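Local coordinates for protein GTN Reductase (PDB 5N6G) that binds flavin mononucleotide and, as an ene-reductase of the Old Yellow Enzyme family, probably reduces activated C=C bonds using NADH or NADPH, at residues R28-I33 / Y65-G70; S232-A237 / F284-F289; D239-D244 / F277-K282. All blocks are in the same frame, centred on the assembly; numbering follows the deposited sequence.

Interaction 1: residues R28-I33 / Y65-G70. With 8OZ (2-Phenylacrylic acid), chain C.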
# COMPACT_ATOMS: atom_id res chain seq x y z
N ARG A 28 -12.65 4.10 8.65
CA ARG A 28 -13.23 5.16 9.45
C ARG A 28 -13.53 6.40 8.61
O ARG A 28 -13.51 7.52 9.11
CB ARG A 28 -12.31 5.49 10.61
CG ARG A 28 -12.48 4.47 11.74
CD ARG A 28 -11.37 4.62 12.69
NE ARG A 28 -11.49 3.96 14.00
CZ ARG A 28 -11.02 2.75 14.28
NH1 ARG A 28 -10.48 2.00 13.34
NH2 ARG A 28 -11.05 2.30 15.52
N SER A 29 -13.85 6.20 7.32
CA SER A 29 -14.16 7.31 6.41
C SER A 29 -15.46 7.03 5.65
O SER A 29 -15.44 6.74 4.45
CB SER A 29 -13.00 7.54 5.44
OG SER A 29 -11.80 7.77 6.16
N PRO A 30 -16.61 7.14 6.32
CA PRO A 30 -17.89 6.95 5.64
C PRO A 30 -18.02 7.83 4.41
O PRO A 30 -17.61 9.00 4.40
CB PRO A 30 -18.92 7.32 6.72
CG PRO A 30 -18.21 7.08 8.01
CD PRO A 30 -16.78 7.41 7.76
N GLY A 31 -18.62 7.26 3.37
CA GLY A 31 -18.81 7.98 2.13
C GLY A 31 -17.56 8.13 1.31
O GLY A 31 -17.58 8.88 0.33
N ALA A 32 -16.47 7.47 1.71
CA ALA A 32 -15.21 7.53 0.98
C ALA A 32 -14.57 8.91 1.05
O ALA A 32 -13.81 9.30 0.15
CB ALA A 32 -15.39 7.11 -0.49
N ILE A 33 -14.83 9.65 2.13
CA ILE A 33 -14.39 11.03 2.29
C ILE A 33 -13.65 11.13 3.62
O ILE A 33 -14.23 10.86 4.67
CB ILE A 33 -15.57 12.01 2.25
CG1 ILE A 33 -16.26 11.95 0.88
CG2 ILE A 33 -15.13 13.44 2.55
CD1 ILE A 33 -17.65 12.59 0.87
N TYR A 65 -13.84 -2.48 0.39
CA TYR A 65 -14.30 -2.47 1.78
C TYR A 65 -15.07 -1.18 2.02
O TYR A 65 -14.82 -0.15 1.40
CB TYR A 65 -13.13 -2.54 2.79
CG TYR A 65 -12.18 -3.67 2.50
CD1 TYR A 65 -11.19 -3.51 1.56
CD2 TYR A 65 -12.33 -4.90 3.09
CE1 TYR A 65 -10.34 -4.52 1.25
CE2 TYR A 65 -11.47 -5.94 2.77
CZ TYR A 65 -10.47 -5.73 1.86
OH TYR A 65 -9.61 -6.75 1.51
N ALA A 66 -15.97 -1.24 3.00
CA ALA A 66 -16.77 -0.08 3.34
C ALA A 66 -15.99 0.95 4.15
O ALA A 66 -15.04 0.63 4.88
CB ALA A 66 -18.00 -0.50 4.14
N ASP A 67 -16.40 2.21 4.01
CA ASP A 67 -15.92 3.33 4.81
C ASP A 67 -14.42 3.56 4.62
O ASP A 67 -13.73 3.96 5.56
CB ASP A 67 -16.27 3.13 6.29
CG ASP A 67 -17.78 3.19 6.56
OD1 ASP A 67 -18.54 3.63 5.68
OD2 ASP A 67 -18.21 2.78 7.64
N VAL A 68 -13.93 3.31 3.41
CA VAL A 68 -12.55 3.55 3.03
C VAL A 68 -12.48 4.87 2.26
O VAL A 68 -13.28 5.07 1.33
CB VAL A 68 -12.01 2.40 2.17
CG1 VAL A 68 -10.71 2.75 1.50
CG2 VAL A 68 -11.87 1.15 3.01
N PRO A 69 -11.55 5.76 2.59
CA PRO A 69 -11.47 7.04 1.89
C PRO A 69 -10.88 6.83 0.50
O PRO A 69 -9.95 6.05 0.32
CB PRO A 69 -10.52 7.86 2.76
CG PRO A 69 -9.62 6.84 3.33
CD PRO A 69 -10.49 5.64 3.61
N GLY A 70 -11.43 7.54 -0.49
CA GLY A 70 -10.94 7.47 -1.85
C GLY A 70 -10.32 8.76 -2.36
O GLY A 70 -10.15 9.73 -1.63
C4 8OZ C . -6.45 -5.15 6.20
C5 8OZ C . -7.81 -5.01 6.04
C6 8OZ C . -8.31 -4.56 4.84
C7 8OZ C . -7.45 -4.24 3.80
C8 8OZ C . -3.97 -4.77 2.54
C 8OZ C . -5.39 -2.79 2.22
O 8OZ C . -3.12 -4.37 1.78
C1 8OZ C . -5.16 -3.91 2.88
C2 8OZ C . -6.08 -4.36 3.96
C3 8OZ C . -5.59 -4.84 5.17
O1 8OZ C . -3.93 -5.97 3.07
O HOH W 1 -19.54 4.56 3.49
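Ser29 lays its CB and OG against the pyrrolidine ring of Pro69, with Ser29 OG 3.6 Å from Pro69 CD and about equally close to CB and CG. OG, beside the backbone N (chi1 -55°), rests on this ring and is hydrogen-bonded to Asn38 OD1. Two backbone bonds fasten the loops on each flank of this overlap. Ser29 N donates to Asp67 O at 2.9 Å, and Gly70 N donates to Ala32 O at 3.0 Å in an almost straight line (177° at the hydrogen). Between them Ala32 CA approaches Val68 O to 3.1 Å, a CA-H...O contact. Residues 29-32 form a type II turn, closed by Ala32 N to Ser29 O; the Asp67 side chain crosses that of Pro30 at a slant, OD1 3.4 Å from Pro30 CA. A water bridges the turn to this carboxylate, accepting from Gly31 N and donating to Asp67 OD1 at 2.6 Å. C6 and C7, one edge of the phenyl ring of 2-phenylacrylic acid, come over a face of Tyr65, with Tyr65 CE1 3.9 Å from 8OZ C7. These are beta-alpha loops of the (beta/alpha)8 barrel, after strands 19-21 and 50-57, the second carrying pocket residue Tyr65; Asn38 ties the turn to helix 36-43, while Pro69 packs on Trp80 of helix 74-89.

Interaction 2: residues S232-A237 / F284-F289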
# COMPACT_ATOMS: atom_id res chain seq x y z
N SER A 232 4.97 -7.42 -2.44
CA SER A 232 4.88 -8.45 -1.40
C SER A 232 5.04 -9.81 -2.08
O SER A 232 4.05 -10.48 -2.41
CB SER A 232 3.55 -8.35 -0.64
OG SER A 232 2.43 -8.35 -1.52
N PRO A 233 6.29 -10.24 -2.30
CA PRO A 233 6.54 -11.39 -3.19
C PRO A 233 5.90 -12.71 -2.77
O PRO A 233 5.57 -13.52 -3.65
CB PRO A 233 8.07 -11.51 -3.17
CG PRO A 233 8.55 -10.14 -2.88
CD PRO A 233 7.52 -9.49 -2.00
N VAL A 234 5.73 -12.99 -1.48
CA VAL A 234 5.30 -14.32 -1.07
C VAL A 234 4.00 -14.33 -0.29
O VAL A 234 3.58 -15.39 0.16
CB VAL A 234 6.39 -15.05 -0.26
CG1 VAL A 234 7.67 -15.19 -1.07
CG2 VAL A 234 6.68 -14.33 1.04
N THR A 235 3.36 -13.20 -0.11
CA THR A 235 2.28 -13.17 0.85
C THR A 235 1.08 -13.99 0.36
O THR A 235 0.76 -13.98 -0.83
CB THR A 235 1.83 -11.75 1.11
OG1 THR A 235 0.85 -11.80 2.15
CG2 THR A 235 1.24 -11.12 -0.12
N PRO A 236 0.40 -14.70 1.26
CA PRO A 236 -0.81 -15.44 0.88
C PRO A 236 -2.09 -14.63 1.01
O PRO A 236 -3.19 -15.20 0.90
CB PRO A 236 -0.79 -16.57 1.90
CG PRO A 236 -0.24 -15.95 3.14
CD PRO A 236 0.76 -14.93 2.67
N ALA A 237 -1.97 -13.35 1.26
CA ALA A 237 -3.14 -12.49 1.45
C ALA A 237 -4.12 -12.63 0.29
O ALA A 237 -3.75 -12.66 -0.88
CB ALA A 237 -2.68 -11.04 1.56
N PHE A 284 12.35 -17.51 -0.72
CA PHE A 284 12.63 -16.28 -1.45
C PHE A 284 13.89 -15.64 -0.88
O PHE A 284 14.08 -15.59 0.34
CB PHE A 284 11.45 -15.30 -1.34
CG PHE A 284 11.52 -14.14 -2.28
CD1 PHE A 284 11.09 -14.26 -3.58
CD2 PHE A 284 11.99 -12.91 -1.86
CE1 PHE A 284 11.15 -13.21 -4.47
CE2 PHE A 284 12.04 -11.83 -2.74
CZ PHE A 284 11.62 -11.98 -4.04
N ASP A 285 14.75 -15.15 -1.78
CA ASP A 285 16.02 -14.52 -1.42
C ASP A 285 15.83 -13.01 -1.55
O ASP A 285 15.84 -12.46 -2.66
CB ASP A 285 17.12 -15.08 -2.33
CG ASP A 285 18.50 -14.57 -1.98
OD1 ASP A 285 18.63 -13.51 -1.32
OD2 ASP A 285 19.46 -15.24 -2.40
N TYR A 286 15.63 -12.33 -0.42
CA TYR A 286 15.38 -10.89 -0.46
C TYR A 286 16.64 -10.09 -0.80
O TYR A 286 16.53 -8.99 -1.36
CB TYR A 286 14.80 -10.43 0.87
CG TYR A 286 13.42 -10.98 1.09
CD1 TYR A 286 12.30 -10.29 0.66
CD2 TYR A 286 13.23 -12.24 1.67
CE1 TYR A 286 11.02 -10.81 0.82
CE2 TYR A 286 11.95 -12.77 1.82
CZ TYR A 286 10.86 -12.04 1.42
OH TYR A 286 9.59 -12.58 1.59
N ALA A 287 17.83 -10.60 -0.48
CA ALA A 287 19.06 -9.95 -0.93
C ALA A 287 19.22 -9.99 -2.44
O ALA A 287 19.68 -9.01 -3.05
CB ALA A 287 20.27 -10.60 -0.26
N SER A 288 18.89 -11.12 -3.06
CA SER A 288 18.96 -11.25 -4.52
C SER A 288 17.97 -10.31 -5.18
O SER A 288 18.25 -9.69 -6.22
CB SER A 288 18.66 -12.71 -4.91
OG SER A 288 18.50 -12.85 -6.31
N PHE A 289 16.79 -10.20 -4.58
CA PHE A 289 15.74 -9.30 -5.04
C PHE A 289 16.19 -7.85 -5.01
O PHE A 289 16.07 -7.12 -6.00
CB PHE A 289 14.51 -9.56 -4.16
CG PHE A 289 13.32 -8.70 -4.41
CD1 PHE A 289 12.71 -8.63 -5.66
CD2 PHE A 289 12.75 -8.00 -3.36
CE1 PHE A 289 11.58 -7.86 -5.85
CE2 PHE A 289 11.63 -7.22 -3.54
CZ PHE A 289 11.04 -7.15 -4.78
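Phe284 opens the second segment by turning one face of its ring to Pro233: with CG anti to the backbone N (chi1 -168°), the ring meets Pro233 CB 3.8 Å from its centroid, 18° off the normal, a CH-pi contact displaced toward the rim atom CZ. Phe284 CB meets Val234 CG1 at 3.8 Å. Asp285 then serves as the N-cap of the helix, its OD1 accepting from Ser288 N at 3.0 Å, with the donor lying above the carboxylate plane. Tyr286, in the first turn, reaches toward Val234 tip to tip, bringing Tyr286 OH within 3.4 Å of Val234 CG2, an apolar approach; the hydroxyl's hydrogen bond is to Gly269 N. Within the segment, the edge of Phe284 at CD2 meets the Tyr286 face over its centre, 3.4 Å above the plane. Phe289, a turn further on, places CD1 in the plane of the Phe284 ring at its edge, while its CE2 lies 4.3 Å from Pro233 CG. No hydrogen bond joins the two segments. In the (beta/alpha)8 fold this is an apolar contact between the loop after the fifth barrel strand, 227-231, and the start of the helix after the sixth, 286-295, beside helix 245-256, whose Tyr249 and Val253 touch Phe289, and strand 263-267, which meets the same ring through Val266.

Interaction 3: residues D239-D244 / F277-K282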
# COMPACT_ATOMS: atom_id res chain seq x y z
N ASP A 239 -6.03 -14.92 -0.85
CA ASP A 239 -6.22 -16.19 -1.54
C ASP A 239 -5.32 -16.36 -2.77
O ASP A 239 -5.64 -17.16 -3.65
CB ASP A 239 -7.69 -16.36 -1.96
CG ASP A 239 -8.10 -17.79 -2.15
OD1 ASP A 239 -7.51 -18.68 -1.51
OD2 ASP A 239 -9.06 -18.03 -2.94
N ILE A 240 -4.20 -15.65 -2.83
CA ILE A 240 -3.35 -15.61 -4.02
C ILE A 240 -2.17 -16.55 -3.82
O ILE A 240 -1.79 -16.88 -2.69
CB ILE A 240 -2.90 -14.15 -4.30
CG1 ILE A 240 -2.55 -13.97 -5.77
CG2 ILE A 240 -1.74 -13.74 -3.40
CD1 ILE A 240 -2.66 -12.54 -6.22
N PHE A 241 -1.64 -17.08 -4.93
CA PHE A 241 -0.56 -18.06 -4.90
C PHE A 241 0.36 -17.88 -6.10
O PHE A 241 -0.09 -17.68 -7.22
CB PHE A 241 -1.10 -19.50 -4.88
CG PHE A 241 -0.06 -20.57 -5.03
CD1 PHE A 241 0.61 -21.10 -3.92
CD2 PHE A 241 0.24 -21.09 -6.28
CE1 PHE A 241 1.58 -22.11 -4.08
CE2 PHE A 241 1.19 -22.08 -6.43
CZ PHE A 241 1.86 -22.59 -5.31
N GLU A 242 1.67 -17.97 -5.86
CA GLU A 242 2.67 -17.96 -6.92
C GLU A 242 3.74 -18.97 -6.53
O GLU A 242 4.33 -18.85 -5.46
CB GLU A 242 3.30 -16.57 -7.09
CG GLU A 242 4.54 -16.53 -7.94
CD GLU A 242 4.30 -17.03 -9.35
OE1 GLU A 242 3.34 -16.51 -9.98
OE2 GLU A 242 5.03 -17.95 -9.82
N ALA A 243 3.99 -19.95 -7.40
CA ALA A 243 4.92 -21.01 -7.04
C ALA A 243 6.38 -20.63 -7.23
O ALA A 243 7.26 -21.25 -6.62
CB ALA A 243 4.62 -22.26 -7.86
N ASP A 244 6.67 -19.64 -8.08
CA ASP A 244 8.05 -19.31 -8.47
C ASP A 244 8.23 -17.80 -8.44
O ASP A 244 8.44 -17.15 -9.47
CB ASP A 244 8.36 -19.91 -9.83
CG ASP A 244 8.49 -21.43 -9.77
OD1 ASP A 244 9.47 -21.90 -9.16
OD2 ASP A 244 7.59 -22.14 -10.29
N PHE A 277 7.99 -17.03 5.54
CA PHE A 277 6.95 -17.71 4.78
C PHE A 277 7.38 -17.95 3.33
O PHE A 277 8.07 -17.13 2.71
CB PHE A 277 5.67 -16.88 4.83
CG PHE A 277 4.48 -17.55 4.24
CD1 PHE A 277 3.79 -18.52 4.96
CD2 PHE A 277 4.03 -17.21 2.98
CE1 PHE A 277 2.70 -19.14 4.41
CE2 PHE A 277 2.94 -17.83 2.43
CZ PHE A 277 2.27 -18.79 3.14
N LYS A 278 6.96 -19.09 2.79
CA LYS A 278 7.05 -19.32 1.36
C LYS A 278 5.83 -20.13 0.95
O LYS A 278 5.24 -20.84 1.74
CB LYS A 278 8.33 -20.04 0.96
CG LYS A 278 8.45 -21.44 1.51
CD LYS A 278 9.77 -22.06 1.08
CE LYS A 278 9.97 -23.42 1.67
NZ LYS A 278 9.08 -24.41 1.05
N GLN A 279 5.51 -20.03 -0.33
CA GLN A 279 4.44 -20.80 -0.93
C GLN A 279 4.96 -21.93 -1.79
O GLN A 279 4.43 -23.04 -1.73
CB GLN A 279 3.55 -19.89 -1.77
CG GLN A 279 2.88 -18.81 -1.00
CD GLN A 279 1.85 -18.04 -1.83
OE1 GLN A 279 2.16 -17.49 -2.86
NE2 GLN A 279 0.60 -18.03 -1.35
N GLY A 280 5.94 -21.65 -2.63
CA GLY A 280 6.52 -22.67 -3.48
C GLY A 280 7.62 -23.44 -2.77
O GLY A 280 7.78 -23.41 -1.55
N ASP A 281 8.38 -24.17 -3.58
CA ASP A 281 9.41 -25.05 -3.06
C ASP A 281 10.64 -24.30 -2.56
O ASP A 281 11.32 -24.81 -1.66
CB ASP A 281 9.83 -26.03 -4.15
CG ASP A 281 10.51 -27.24 -3.60
OD1 ASP A 281 10.03 -27.78 -2.59
OD2 ASP A 281 11.52 -27.69 -4.20
N LYS A 282 10.97 -23.13 -3.14
CA LYS A 282 12.22 -22.45 -2.81
C LYS A 282 11.96 -21.25 -1.90
O LYS A 282 11.06 -20.45 -2.17
CB LYS A 282 12.91 -21.97 -4.09
CG LYS A 282 13.40 -23.11 -4.97
CD LYS A 282 13.94 -22.60 -6.30
CE LYS A 282 14.40 -23.73 -7.21
NZ LYS A 282 14.88 -23.22 -8.53
O HOH W 2 9.70 -21.47 -5.43
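Gln279 reaches with its side chain to the backbone of residues 240-242, beginning with CB, which lies 3.8 Å from Phe241 CE1 and equally close to CD1. CG is anti to the carbonyl carbon (chi1 -61°), and the chain continues extended, carrying CD to 3.9 Å from Phe241 CA. The amide then uses both of its ends: Gln279 NE2 donates at 3.0 Å on a lone pair of Ile240 O, which lies 4° out of the Gln279 amide plane, while Gln279 OE1 accepts from Glu242 N at 3.1 Å, the donor standing above the plane of the Gln279 carbonyl. These two bonds bracket Phe241 and fix the rotation of the amide, whose N-H and C=O face the same side. The two side chains run past each other antiparallel, ring and amide planes 48° apart. Further along, Gly280 CA makes a CA-H...O contact with Ala243 O at 3.5 Å, and a water donates to Ala243 O and accepts from Lys282 N. Glu242 OE2 accepts from Asp244 N at 2.9 Å. Both segments lie in loops of the barrel, one between strand 227-231 and helix 245-256, the other between strand 263-267 and helix 286-295; Glu242 OE1 is hydrogen-bonded to Ser191 OG and salt-bridged to Arg207 of helix 204-222.

Interactions 2 and 3 adjoin, their centres 9 Å apart, and all three contacts involve loops that follow barrel strands. Both start from the loop after strand 227-231: interaction 3 meets the loop before helix 286-295, interaction 2 the start of the helix. Val234 O of interaction 2 packs 3.4 Å from Phe277 CD2 and 3.7 Å from Gln279 CG of interaction 3. Interaction 1 lies about 30 Å from interaction 2, centre to centre, on the opposite side of the chain's centre. Through Tyr65 it lines the pocket of 2-phenylacrylic acid, and its Val68 side chain is about 8 Å from FMN, whereas the side chain of Ile240 in interaction 3 is about 10 Å from 2-phenylacrylic acid.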